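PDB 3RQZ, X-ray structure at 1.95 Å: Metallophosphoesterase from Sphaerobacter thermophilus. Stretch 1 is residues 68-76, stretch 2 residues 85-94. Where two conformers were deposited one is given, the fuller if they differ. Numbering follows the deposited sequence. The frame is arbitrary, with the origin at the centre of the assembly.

Stretch 1 (68-76) ACIGRLSLD
Stretch 2 85-94: ASYWTTMQLQ

What backbone framework brings the two stretches together? Stretch 1 begins in a helix that started earlier in the chain, with Ala-68 at phi/psi -61/-42 and Cys-69 at -83/-6, and it gives way to loop. A turn closes where Gly-71 N donates to Ala-68 O at 3.1 Å; Ile-70 sits at -77/-18 and Gly-71 at -56/120, and the chain continues extended through Arg-72 (-83/147), Leu-73 (-141/142), Ser-74 (-112/106) and Leu-75 (-112/98). Stretch 2 is helical from Ala-85, with phi between -54 and -68 as far as Met-91. Its ladder includes Thr-89 N to Ala-85 O and Met-91 N to Tyr-87 O, both 3.1 Å, and a weak bond from Thr-90 N to Ser-86 O at 3.4 Å. Near its end shorter-span bonds appear, with Gln-92 N to Thr-89 O at 3.0 Å and Leu-93 N to Thr-90 O at 3.2 Å, while Gln-92 N also makes a weak bond to Trp-88 O at 3.2 Å; Leu-93 then opens to -78/129. The register is set by Cys-69 and Thr-90, whose CA atoms lie 4.8 Å apart; from there the extended part of stretch 1 passes largely across the helix, near Tyr-87.

What happens where the backbones come closest, at Cys-69 and Thr-90? Both residues direct CA-to-CB toward the other stretch. Thr-90, deposited in two conformers and described here in the one given, has chi1 at -44° (m) and turns its hydroxyl back to its own helix, where OG1 donates to Ser-86 O at 3.0 Å. Its methyl meets the turn: Thr-90 CG2 lies 3.2 Å from Cys-69 O and 3.0 Å from Gly-71 O. These are close contacts between a methyl and carbonyl oxygens, and no hydrogen bond links the two stretches.

Where does the thiol of Cys-69 go? Its chi1 of -67° (m) lays the sulfur against the helix, with Cys-69 SG 3.8 Å from Thr-89 CG2, 4.1 Å from Ser-86 O and 4.0 Å from Thr-90 OG1. Leu-93, in the m,t rotamer, also points toward stretch 1, bringing its CD1 to 4.1 Å from Cys-69 CB. Cys-69 is buried; its sulfur meets both a methyl and oxygens, and its contacts with Thr-89 and Leu-93 are van der Waals packing.

How does the loop engage Tyr-87? The CA-to-CB bond of Tyr-87 points sideways, but chi1 of 178° (t) and chi2 of 70° carry the ring nearer to stretch 1. Leu-73 and Leu-75 both point toward the helix, while Ser-74 between them points away, the alternation expected of extended chain. Leu-73, with chi1 -138° and chi2 147°, meets the ring edge, its CD1 4.1 Å from Tyr-87 CD1. Leu-75, in the t,p rotamer, places CD2 over one face, 4.1 Å from the ring centroid and 29° off the normal, a CH-pi contact; Leu-75 CB also lies 3.6 Å from Tyr-87 OH. Leu-75 is poorly ordered, so its position is less sharply defined.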

# COMPACT_ATOMS: atom_id res chain seq x y z
N ALA A 68 4.32 -11.37 -8.17
CA ALA A 68 5.24 -11.49 -9.32
C ALA A 68 6.63 -11.96 -8.90
O ALA A 68 7.25 -12.81 -9.56
CB ALA A 68 5.37 -10.15 -10.02
N CYS A 69 7.12 -11.42 -7.79
CA CYS A 69 8.52 -11.60 -7.40
C CYS A 69 8.78 -12.90 -6.68
O CYS A 69 9.91 -13.25 -6.39
CB CYS A 69 9.03 -10.38 -6.63
SG CYS A 69 9.10 -8.92 -7.71
N ILE A 70 7.71 -13.63 -6.40
CA ILE A 70 7.82 -14.93 -5.80
C ILE A 70 8.25 -15.88 -6.88
O ILE A 70 8.72 -16.97 -6.58
CB ILE A 70 6.48 -15.38 -5.22
CG1 ILE A 70 6.31 -14.85 -3.82
CG2 ILE A 70 6.33 -16.92 -5.27
CD1 ILE A 70 4.84 -14.97 -3.35
N GLY A 71 8.07 -15.46 -8.13
CA GLY A 71 8.49 -16.24 -9.27
C GLY A 71 9.98 -16.56 -9.22
O GLY A 71 10.82 -15.66 -9.16
N ARG A 72 10.28 -17.86 -9.21
CA ARG A 72 11.65 -18.33 -9.41
C ARG A 72 11.95 -18.39 -10.90
O ARG A 72 11.07 -18.64 -11.73
CB ARG A 72 11.88 -19.71 -8.77
CG ARG A 72 11.36 -19.83 -7.30
CD ARG A 72 12.49 -19.56 -6.28
NE ARG A 72 13.31 -20.77 -6.07
CZ ARG A 72 14.54 -20.77 -5.54
NH1 ARG A 72 15.11 -19.63 -5.17
NH2 ARG A 72 15.20 -21.92 -5.39
N LEU A 73 13.19 -18.11 -11.23
CA LEU A 73 13.62 -18.05 -12.60
C LEU A 73 15.01 -18.69 -12.57
O LEU A 73 15.75 -18.52 -11.59
CB LEU A 73 13.70 -16.58 -13.01
CG LEU A 73 13.19 -16.15 -14.38
CD1 LEU A 73 12.61 -14.76 -14.28
CD2 LEU A 73 14.32 -16.21 -15.39
N SER A 74 15.33 -19.45 -13.61
CA SER A 74 16.71 -19.89 -13.84
C SER A 74 17.27 -19.20 -15.10
O SER A 74 16.88 -19.55 -16.22
CB SER A 74 16.80 -21.43 -13.94
OG SER A 74 15.64 -21.98 -14.55
N LEU A 75 18.16 -18.22 -14.90
CA LEU A 75 18.67 -17.39 -16.00
C LEU A 75 20.17 -17.61 -16.32
O LEU A 75 21.04 -17.03 -15.66
CB LEU A 75 18.39 -15.90 -15.72
CG LEU A 75 18.35 -14.92 -16.90
CD1 LEU A 75 17.09 -15.10 -17.74
CD2 LEU A 75 18.44 -13.49 -16.38
N ASP A 76 20.44 -18.43 -17.33
CA ASP A 76 21.80 -18.82 -17.72
C ASP A 76 22.66 -17.65 -18.18
O ASP A 76 22.16 -16.67 -18.73
CB ASP A 76 21.76 -19.91 -18.79
N ALA A 85 14.33 -4.26 -13.66
CA ALA A 85 14.11 -3.95 -12.25
C ALA A 85 13.21 -4.98 -11.55
O ALA A 85 13.32 -5.20 -10.34
CB ALA A 85 13.52 -2.56 -12.12
N SER A 86 12.31 -5.59 -12.32
CA SER A 86 11.44 -6.65 -11.80
C SER A 86 12.29 -7.86 -11.48
O SER A 86 12.13 -8.47 -10.43
CB SER A 86 10.35 -7.01 -12.81
OG SER A 86 10.96 -7.38 -14.04
N TYR A 87 13.23 -8.16 -12.37
CA TYR A 87 14.12 -9.30 -12.18
C TYR A 87 15.09 -9.05 -11.01
O TYR A 87 15.34 -9.95 -10.22
CB TYR A 87 14.91 -9.58 -13.44
CG TYR A 87 15.88 -10.72 -13.27
CD1 TYR A 87 15.42 -12.03 -13.13
CD2 TYR A 87 17.25 -10.49 -13.20
CE1 TYR A 87 16.32 -13.11 -12.97
CE2 TYR A 87 18.16 -11.54 -13.04
CZ TYR A 87 17.68 -12.85 -12.92
OH TYR A 87 18.57 -13.90 -12.75
N TRP A 88 15.63 -7.84 -10.94
CA TRP A 88 16.56 -7.46 -9.86
C TRP A 88 15.88 -7.69 -8.50
O TRP A 88 16.48 -8.24 -7.59
CB TRP A 88 16.95 -5.99 -9.99
CG TRP A 88 17.86 -5.52 -8.88
CD1 TRP A 88 19.23 -5.56 -8.87
CD2 TRP A 88 17.47 -4.93 -7.63
NE1 TRP A 88 19.72 -5.03 -7.70
CE2 TRP A 88 18.66 -4.63 -6.92
CE3 TRP A 88 16.23 -4.59 -7.05
CZ2 TRP A 88 18.65 -4.03 -5.65
CZ3 TRP A 88 16.21 -3.99 -5.78
CH2 TRP A 88 17.42 -3.71 -5.10
N THR A 89 14.64 -7.23 -8.36
CA THR A 89 13.92 -7.39 -7.10
C THR A 89 13.85 -8.87 -6.66
O THR A 89 14.14 -9.19 -5.50
CB THR A 89 12.51 -6.73 -7.13
OG1 THR A 89 12.65 -5.31 -7.32
CG2 THR A 89 11.74 -7.00 -5.78
N THR A 90 13.45 -9.74 -7.60
CA THR A 90 13.32 -11.17 -7.36
C THR A 90 14.63 -11.73 -6.81
O THR A 90 14.63 -12.47 -5.83
CB THR A 90 12.94 -11.94 -8.66
OG1 THR A 90 11.91 -11.24 -9.36
CG2 THR A 90 12.46 -13.33 -8.33
N MSE A 91 15.75 -11.36 -7.45
CA MSE A 91 17.10 -11.82 -7.06
C MSE A 91 17.56 -11.33 -5.68
O MSE A 91 18.50 -11.87 -5.13
CB MSE A 91 18.16 -11.46 -8.14
CG MSE A 91 17.99 -12.20 -9.46
SE MSE A 91 17.53 -14.11 -9.32
CE MSE A 91 19.25 -14.80 -8.75
N GLN A 92 16.90 -10.31 -5.12
CA GLN A 92 17.25 -9.83 -3.79
C GLN A 92 16.65 -10.69 -2.68
O GLN A 92 17.18 -10.73 -1.58
CB GLN A 92 16.80 -8.37 -3.59
CG GLN A 92 17.29 -7.38 -4.68
CD GLN A 92 18.74 -7.55 -5.06
OE1 GLN A 92 19.07 -7.86 -6.23
NE2 GLN A 92 19.63 -7.37 -4.09
N LEU A 93 15.56 -11.37 -2.98
CA LEU A 93 14.79 -12.09 -1.98
C LEU A 93 15.45 -13.43 -1.61
O LEU A 93 15.82 -14.23 -2.48
CB LEU A 93 13.35 -12.28 -2.46
CG LEU A 93 12.63 -10.99 -2.83
CD1 LEU A 93 11.18 -11.30 -3.28
CD2 LEU A 93 12.66 -9.93 -1.69
N GLN A 94 15.63 -13.65 -0.32
CA GLN A 94 16.17 -14.92 0.18
C GLN A 94 15.03 -15.83 0.66
O GLN A 94 13.86 -15.41 0.61
CB GLN A 94 17.17 -14.60 1.28
CG GLN A 94 18.34 -13.79 0.74
CD GLN A 94 19.21 -13.25 1.84
OE1 GLN A 94 18.71 -12.69 2.83
NE2 GLN A 94 20.53 -13.42 1.69